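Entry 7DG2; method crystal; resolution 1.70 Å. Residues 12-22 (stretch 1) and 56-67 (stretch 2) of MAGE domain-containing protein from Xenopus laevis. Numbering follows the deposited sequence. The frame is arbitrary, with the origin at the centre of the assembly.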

ATOM      1  N   LYS B  12     -24.597  -5.340   3.260  1.00 18.77           N
ATOM      2  CA  LYS B  12     -24.118  -4.233   4.085  1.00 18.29           C
ATOM      3  C   LYS B  12     -22.826  -4.595   4.792  1.00 17.34           C
ATOM      4  O   LYS B  12     -21.955  -3.738   4.975  1.00 16.26           O
ATOM      5  N   VAL B  13     -22.710  -5.845   5.263  1.00 14.51           N
ATOM      6  CA  VAL B  13     -21.481  -6.260   5.936  1.00 15.98           C
ATOM      7  C   VAL B  13     -20.293  -6.109   4.999  1.00 15.46           C
ATOM      8  O   VAL B  13     -19.244  -5.580   5.380  1.00 15.24           O
ATOM      9  N   GLY B  14     -20.435  -6.590   3.761  1.00 16.04           N
ATOM     10  CA  GLY B  14     -19.358  -6.441   2.795  1.00 15.78           C
ATOM     11  C   GLY B  14     -19.000  -4.988   2.538  1.00 15.64           C
ATOM     12  O   GLY B  14     -17.822  -4.642   2.409  1.00 15.80           O
ATOM     13  N   GLU B  15     -20.010  -4.119   2.464  1.00 13.67           N
ATOM     14  CA  GLU B  15     -19.742  -2.700   2.253  1.00 12.92           C
ATOM     15  C   GLU B  15     -18.977  -2.099   3.425  1.00 13.36           C
ATOM     16  O   GLU B  15     -18.100  -1.248   3.237  1.00 15.03           O
ATOM     17  N   VAL B  16     -19.319  -2.499   4.651  1.00 12.29           N
ATOM     18  CA  VAL B  16     -18.594  -1.977   5.806  1.00 12.69           C
ATOM     19  C   VAL B  16     -17.135  -2.423   5.769  1.00 12.73           C
ATOM     20  O   VAL B  16     -16.229  -1.653   6.106  1.00 13.15           O
ATOM     21  N   VAL B  17     -16.886  -3.686   5.399  1.00 13.38           N
ATOM     22  CA  VAL B  17     -15.505  -4.157   5.279  1.00 11.43           C
ATOM     23  C   VAL B  17     -14.761  -3.325   4.245  1.00 12.92           C
ATOM     24  O   VAL B  17     -13.638  -2.872   4.481  1.00 11.92           O
ATOM     25  N   GLN B  18     -15.386  -3.100   3.088  1.00 12.97           N
ATOM     26  CA  GLN B  18     -14.740  -2.280   2.062  1.00 13.88           C
ATOM     27  C   GLN B  18     -14.428  -0.892   2.596  1.00 13.85           C
ATOM     28  O   GLN B  18     -13.343  -0.349   2.352  1.00 14.34           O
ATOM     29  N   TYR B  19     -15.388  -0.296   3.306  1.00 11.80           N
ATOM     30  CA  TYR B  19     -15.206   1.044   3.842  1.00 13.05           C
ATOM     31  C   TYR B  19     -14.060   1.077   4.843  1.00 11.64           C
ATOM     32  O   TYR B  19     -13.233   1.995   4.821  1.00 13.05           O
ATOM     33  N   LEU B  20     -13.987   0.075   5.728  1.00 12.65           N
ATOM     34  CA  LEU B  20     -12.900   0.049   6.707  1.00 12.32           C
ATOM     35  C   LEU B  20     -11.532  -0.022   6.026  1.00 12.91           C
ATOM     36  O   LEU B  20     -10.590   0.688   6.414  1.00 14.96           O
ATOM     37  N   LEU B  21     -11.397  -0.879   5.014  1.00 12.92           N
ATOM     38  CA  LEU B  21     -10.129  -0.968   4.293  1.00 11.78           C
ATOM     39  C   LEU B  21      -9.784   0.352   3.617  1.00 11.60           C
ATOM     40  O   LEU B  21      -8.653   0.849   3.723  1.00 14.54           O
ATOM     41  N   ILE B  22     -10.762   0.953   2.938  1.00 13.66           N
ATOM     42  CA  ILE B  22     -10.470   2.152   2.161  1.00 13.84           C
ATOM     43  C   ILE B  22     -10.183   3.331   3.079  1.00 14.42           C
ATOM     44  O   ILE B  22      -9.263   4.121   2.832  1.00 14.53           O
ATOM     45  N   ILE B  56     -15.500  -9.639  12.236  1.00 13.91           N
ATOM     46  CA  ILE B  56     -15.149 -11.054  12.120  1.00 15.10           C
ATOM     47  C   ILE B  56     -14.549 -11.344  10.751  1.00 13.96           C
ATOM     48  O   ILE B  56     -13.579 -12.104  10.637  1.00 15.42           O
ATOM     49  N   THR B  57     -15.100 -10.739   9.688  1.00 13.59           N
ATOM     50  CA  THR B  57     -14.528 -10.929   8.353  1.00 14.75           C
ATOM     51  C   THR B  57     -13.086 -10.432   8.299  1.00 14.35           C
ATOM     52  O   THR B  57     -12.210 -11.096   7.731  1.00 13.36           O
ATOM     53  N   LEU B  58     -12.817  -9.260   8.880  1.00 13.65           N
ATOM     54  CA  LEU B  58     -11.458  -8.728   8.842  1.00 12.83           C
ATOM     55  C   LEU B  58     -10.492  -9.613   9.628  1.00 14.60           C
ATOM     56  O   LEU B  58      -9.351  -9.829   9.199  1.00 15.04           O
ATOM     57  N   GLN B  59     -10.943 -10.159  10.769  1.00 13.82           N
ATOM     58  CA  GLN B  59     -10.113 -11.103  11.524  1.00 15.71           C
ATOM     59  C   GLN B  59      -9.827 -12.361  10.723  1.00 16.39           C
ATOM     60  O   GLN B  59      -8.680 -12.814  10.646  1.00 19.01           O
ATOM     61  N   GLN B  60     -10.874 -12.967  10.160  1.00 15.09           N
ATOM     62  CA  GLN B  60     -10.753 -14.295   9.568  1.00 15.65           C
ATOM     63  C   GLN B  60     -10.059 -14.261   8.217  1.00 18.30           C
ATOM     64  O   GLN B  60      -9.273 -15.164   7.895  1.00 20.37           O
ATOM     65  N   VAL B  61     -10.351 -13.250   7.405  1.00 14.24           N
ATOM     66  CA  VAL B  61      -9.808 -13.225   6.045  1.00 14.15           C
ATOM     67  C   VAL B  61      -8.455 -12.533   5.993  1.00 16.78           C
ATOM     68  O   VAL B  61      -7.542 -12.997   5.302  1.00 16.20           O
ATOM     69  N   PHE B  62      -8.293 -11.425   6.726  1.00 14.41           N
ATOM     70  CA  PHE B  62      -7.096 -10.606   6.610  1.00 14.02           C
ATOM     71  C   PHE B  62      -6.136 -10.734   7.778  1.00 13.87           C
ATOM     72  O   PHE B  62      -4.993 -10.274   7.668  1.00 15.48           O
ATOM     73  N   GLY B  63      -6.569 -11.295   8.902  1.00 14.02           N
ATOM     74  CA  GLY B  63      -5.732 -11.228  10.082  1.00 14.14           C
ATOM     75  C   GLY B  63      -5.629  -9.831  10.648  1.00 15.53           C
ATOM     76  O   GLY B  63      -4.580  -9.467  11.191  1.00 14.96           O
ATOM     77  N   PHE B  64      -6.692  -9.027  10.517  1.00 13.09           N
ATOM     78  CA  PHE B  64      -6.751  -7.658  11.017  1.00 14.16           C
ATOM     79  C   PHE B  64      -7.693  -7.590  12.211  1.00 16.39           C
ATOM     80  O   PHE B  64      -8.773  -8.179  12.186  1.00 17.84           O
ATOM     81  N   GLN B  65      -7.310  -6.808  13.211  1.00 14.06           N
ATOM     82  CA  GLN B  65      -8.095  -6.609  14.421  1.00 13.92           C
ATOM     83  C   GLN B  65      -8.644  -5.186  14.443  1.00 15.68           C
ATOM     84  O   GLN B  65      -7.888  -4.219  14.317  1.00 16.80           O
ATOM     85  N   LEU B  66      -9.947  -5.063  14.653  1.00 15.60           N
ATOM     86  CA  LEU B  66     -10.552  -3.755  14.874  1.00 15.33           C
ATOM     87  C   LEU B  66     -10.336  -3.360  16.333  1.00 15.81           C
ATOM     88  O   LEU B  66     -10.614  -4.152  17.244  1.00 15.65           O
ATOM     89  N   GLU B  67      -9.802  -2.164  16.567  1.00 15.02           N
ATOM     90  CA  GLU B  67      -9.554  -1.704  17.930  1.00 16.90           C
ATOM     91  C   GLU B  67     -10.068  -0.280  18.109  1.00 15.47           C
ATOM     92  O   GLU B  67      -9.859   0.580  17.254  1.00 16.03           O
TER

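The contact is apolar: no hydrogen bond joins the two stretches, and 341 Å² is buried between them, both sides summed. Helix 12-22 crosses helix 56-62 at -70°, with axes 10.5 Å apart at closest approach, a spacing that leaves room for side chains to meet.

Leu21, Leu58 and Val17 cover the most surface, and each directs its CA-to-CB bond toward the other stretch. Leu21 (chi1 m, chi2 t) reaches three residues. Its CD2 lies 3.9 Å from CD2 of Leu58 and 3.9 Å from CE2 of Phe64, near the plane of that ring and so at its edge; its CD1 is 3.9 Å from CZ of Phe62, approached obliquely. Both phenylalanines adopt chi1 m.

Leu58, also m,t, is the counterpart from the second helix. Its CD1 sits 3.6 Å from CD1 of Leu20 (m,t), the shortest contact across the stretches, while its CD2 lies 4.1 Å from CG1 of Val17. The CA atoms of Val17 and Leu58 are 7.1 Å apart.

Val17 (chi1 t) also places CG2 4.0 Å from CB of Thr57 (chi1 m), whose OG1 is hydrogen-bonded elsewhere in the structure. Leu20 extends the apolar contact to the strand, with CD2 4.3 Å from CD1 of Leu66 (t,p).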

ATOM      1  CB  LYS B  12     -25.150  -3.839   5.146  1.00 20.45           C
ATOM      2  CG  LYS B  12     -26.489  -3.462   4.622  1.00 27.69           C
ATOM      3  CD  LYS B  12     -26.368  -2.367   3.618  1.00 28.09           C
ATOM      4  CE  LYS B  12     -25.956  -1.080   4.243  1.00 24.61           C
ATOM      5  NZ  LYS B  12     -26.107  -0.018   3.232  1.00 29.50           N
ATOM      6  CB  VAL B  13     -21.600  -7.704   6.457  1.00 15.13           C
ATOM      7  CG1 VAL B  13     -20.247  -8.210   6.941  1.00 16.96           C
ATOM      8  CG2 VAL B  13     -22.622  -7.754   7.611  1.00 17.61           C
ATOM      9  CB  GLU B  15     -21.063  -1.956   2.014  1.00 17.06           C
ATOM     10  CG  GLU B  15     -21.708  -2.371   0.706  1.00 21.10           C
ATOM     11  CD  GLU B  15     -23.173  -1.969   0.565  1.00 29.31           C
ATOM     12  OE1 GLU B  15     -23.749  -1.384   1.500  1.00 25.65           O
ATOM     13  OE2 GLU B  15     -23.754  -2.264  -0.502  1.00 36.09           O
ATOM     14  CB  VAL B  16     -19.283  -2.412   7.114  1.00 11.01           C
ATOM     15  CG1 VAL B  16     -18.392  -2.086   8.291  1.00 10.65           C
ATOM     16  CG2 VAL B  16     -20.642  -1.694   7.244  1.00 13.87           C
ATOM     17  CB  VAL B  17     -15.465  -5.656   4.930  1.00 13.87           C
ATOM     18  CG1 VAL B  17     -14.024  -6.112   4.641  1.00 13.85           C
ATOM     19  CG2 VAL B  17     -16.075  -6.477   6.059  1.00 12.20           C
ATOM     20  CB  GLN B  18     -15.630  -2.151   0.831  1.00 15.69           C
ATOM     21  CG  GLN B  18     -15.830  -3.403   0.035  1.00 18.62           C
ATOM     22  CD  GLN B  18     -16.673  -3.121  -1.189  1.00 24.68           C
ATOM     23  OE1 GLN B  18     -17.888  -3.347  -1.184  1.00 28.70           O
ATOM     24  NE2 GLN B  18     -16.037  -2.589  -2.244  1.00 22.77           N
ATOM     25  CB  TYR B  19     -16.522   1.484   4.493  1.00 14.22           C
ATOM     26  CG  TYR B  19     -16.555   2.862   5.081  1.00 14.35           C
ATOM     27  CD1 TYR B  19     -16.847   3.962   4.288  1.00 13.36           C
ATOM     28  CD2 TYR B  19     -16.362   3.064   6.437  1.00 15.57           C
ATOM     29  CE1 TYR B  19     -16.927   5.220   4.834  1.00 16.17           C
ATOM     30  CE2 TYR B  19     -16.427   4.321   6.983  1.00 14.43           C
ATOM     31  CZ  TYR B  19     -16.706   5.395   6.181  1.00 16.60           C
ATOM     32  OH  TYR B  19     -16.779   6.664   6.716  1.00 19.04           O
ATOM     33  CB  LEU B  20     -13.101  -1.134   7.657  1.00 11.03           C
ATOM     34  CG  LEU B  20     -14.239  -0.868   8.646  1.00 13.24           C
ATOM     35  CD1 LEU B  20     -14.628  -2.158   9.340  1.00 14.52           C
ATOM     36  CD2 LEU B  20     -13.805   0.180   9.677  1.00 16.74           C
ATOM     37  CB  LEU B  21     -10.205  -2.089   3.256  1.00 12.40           C
ATOM     38  CG  LEU B  21     -10.341  -3.487   3.836  1.00 14.75           C
ATOM     39  CD1 LEU B  21     -10.577  -4.479   2.683  1.00 16.88           C
ATOM     40  CD2 LEU B  21      -9.071  -3.850   4.608  1.00 13.27           C
ATOM     41  CB  ILE B  22     -11.626   2.427   1.184  1.00 14.07           C
ATOM     42  CG1 ILE B  22     -11.590   1.334   0.101  1.00 18.87           C
ATOM     43  CG2 ILE B  22     -11.511   3.854   0.631  1.00 18.12           C
ATOM     44  CD1 ILE B  22     -12.852   1.199  -0.722  1.00 21.58           C
ATOM     45  CB  ILE B  56     -16.378 -11.938  12.412  1.00 16.86           C
ATOM     46  CG1 ILE B  56     -16.797 -11.779  13.881  1.00 18.34           C
ATOM     47  CG2 ILE B  56     -16.092 -13.406  12.084  1.00 20.17           C
ATOM     48  CD1 ILE B  56     -15.643 -11.934  14.892  1.00 25.80           C
ATOM     49  CB  THR B  57     -15.371 -10.203   7.296  1.00 16.67           C
ATOM     50  OG1 THR B  57     -16.660 -10.812   7.205  1.00 18.32           O
ATOM     51  CG2 THR B  57     -14.691 -10.274   5.923  1.00 15.86           C
ATOM     52  CB  LEU B  58     -11.448  -7.293   9.374  1.00 13.27           C
ATOM     53  CG  LEU B  58     -11.996  -6.265   8.384  1.00 15.71           C
ATOM     54  CD1 LEU B  58     -12.365  -4.997   9.129  1.00 18.78           C
ATOM     55  CD2 LEU B  58     -10.955  -5.982   7.328  1.00 15.26           C
ATOM     56  CB  GLN B  59     -10.802 -11.496  12.834  1.00 16.68           C
ATOM     57  CG  GLN B  59     -10.929 -10.381  13.810  1.00 17.16           C
ATOM     58  CD  GLN B  59     -11.649 -10.814  15.080  1.00 24.53           C
ATOM     59  OE1 GLN B  59     -11.971 -11.993  15.263  1.00 31.70           O
ATOM     60  NE2 GLN B  59     -11.904  -9.862  15.959  1.00 21.23           N
ATOM     61  CB  GLN B  60     -12.135 -14.929   9.432  1.00 20.27           C
ATOM     62  CG  GLN B  60     -12.765 -15.243  10.776  1.00 24.21           C
ATOM     63  CD  GLN B  60     -14.072 -16.013  10.663  1.00 29.82           C
ATOM     64  OE1 GLN B  60     -14.655 -16.118   9.584  1.00 33.41           O
ATOM     65  NE2 GLN B  60     -14.537 -16.556  11.786  1.00 31.51           N
ATOM     66  CB  VAL B  61     -10.816 -12.564   5.090  1.00 16.94           C
ATOM     67  CG1 VAL B  61     -10.258 -12.519   3.677  1.00 15.67           C
ATOM     68  CG2 VAL B  61     -12.153 -13.316   5.133  1.00 15.39           C
ATOM     69  CB  PHE B  62      -7.486  -9.124   6.478  1.00 13.00           C
ATOM     70  CG  PHE B  62      -8.251  -8.809   5.216  1.00 13.62           C
ATOM     71  CD1 PHE B  62      -9.629  -8.978   5.164  1.00 15.33           C
ATOM     72  CD2 PHE B  62      -7.589  -8.337   4.081  1.00 19.71           C
ATOM     73  CE1 PHE B  62     -10.333  -8.701   4.002  1.00 15.91           C
ATOM     74  CE2 PHE B  62      -8.292  -8.061   2.909  1.00 19.27           C
ATOM     75  CZ  PHE B  62      -9.668  -8.240   2.878  1.00 17.22           C
ATOM     76  CB  PHE B  64      -7.299  -6.663   9.989  1.00 14.45           C
ATOM     77  CG  PHE B  64      -6.446  -6.462   8.772  1.00 12.76           C
ATOM     78  CD1 PHE B  64      -5.202  -7.052   8.639  1.00 14.77           C
ATOM     79  CD2 PHE B  64      -6.909  -5.638   7.755  1.00 13.83           C
ATOM     80  CE1 PHE B  64      -4.431  -6.840   7.501  1.00 14.17           C
ATOM     81  CE2 PHE B  64      -6.152  -5.432   6.608  1.00 16.36           C
ATOM     82  CZ  PHE B  64      -4.907  -6.031   6.483  1.00 16.85           C
ATOM     83  CB  GLN B  65      -7.233  -6.857  15.659  1.00 17.95           C
ATOM     84  CG  GLN B  65      -7.956  -6.718  16.979  1.00 20.65           C
ATOM     85  CD  GLN B  65      -8.661  -8.002  17.394  1.00 27.50           C
ATOM     86  OE1 GLN B  65      -8.543  -9.044  16.735  1.00 26.78           O
ATOM     87  NE2 GLN B  65      -9.404  -7.933  18.492  1.00 30.57           N
ATOM     88  CB  LEU B  66     -12.044  -3.810  14.529  1.00 13.93           C
ATOM     89  CG  LEU B  66     -12.828  -2.497  14.525  1.00 14.70           C
ATOM     90  CD1 LEU B  66     -12.412  -1.687  13.308  1.00 15.61           C
ATOM     91  CD2 LEU B  66     -14.333  -2.769  14.498  1.00 17.23           C
ATOM     92  CB  GLU B  67      -8.061  -1.768  18.292  1.00 17.15           C
ATOM     93  CG  GLU B  67      -7.450  -3.185  18.216  1.00 19.77           C
ATOM     94  CD  GLU B  67      -6.157  -3.312  19.015  1.00 29.02           C
ATOM     95  OE1 GLU B  67      -6.115  -2.854  20.181  1.00 32.49           O
ATOM     96  OE2 GLU B  67      -5.181  -3.872  18.482  1.00 24.54           O
TER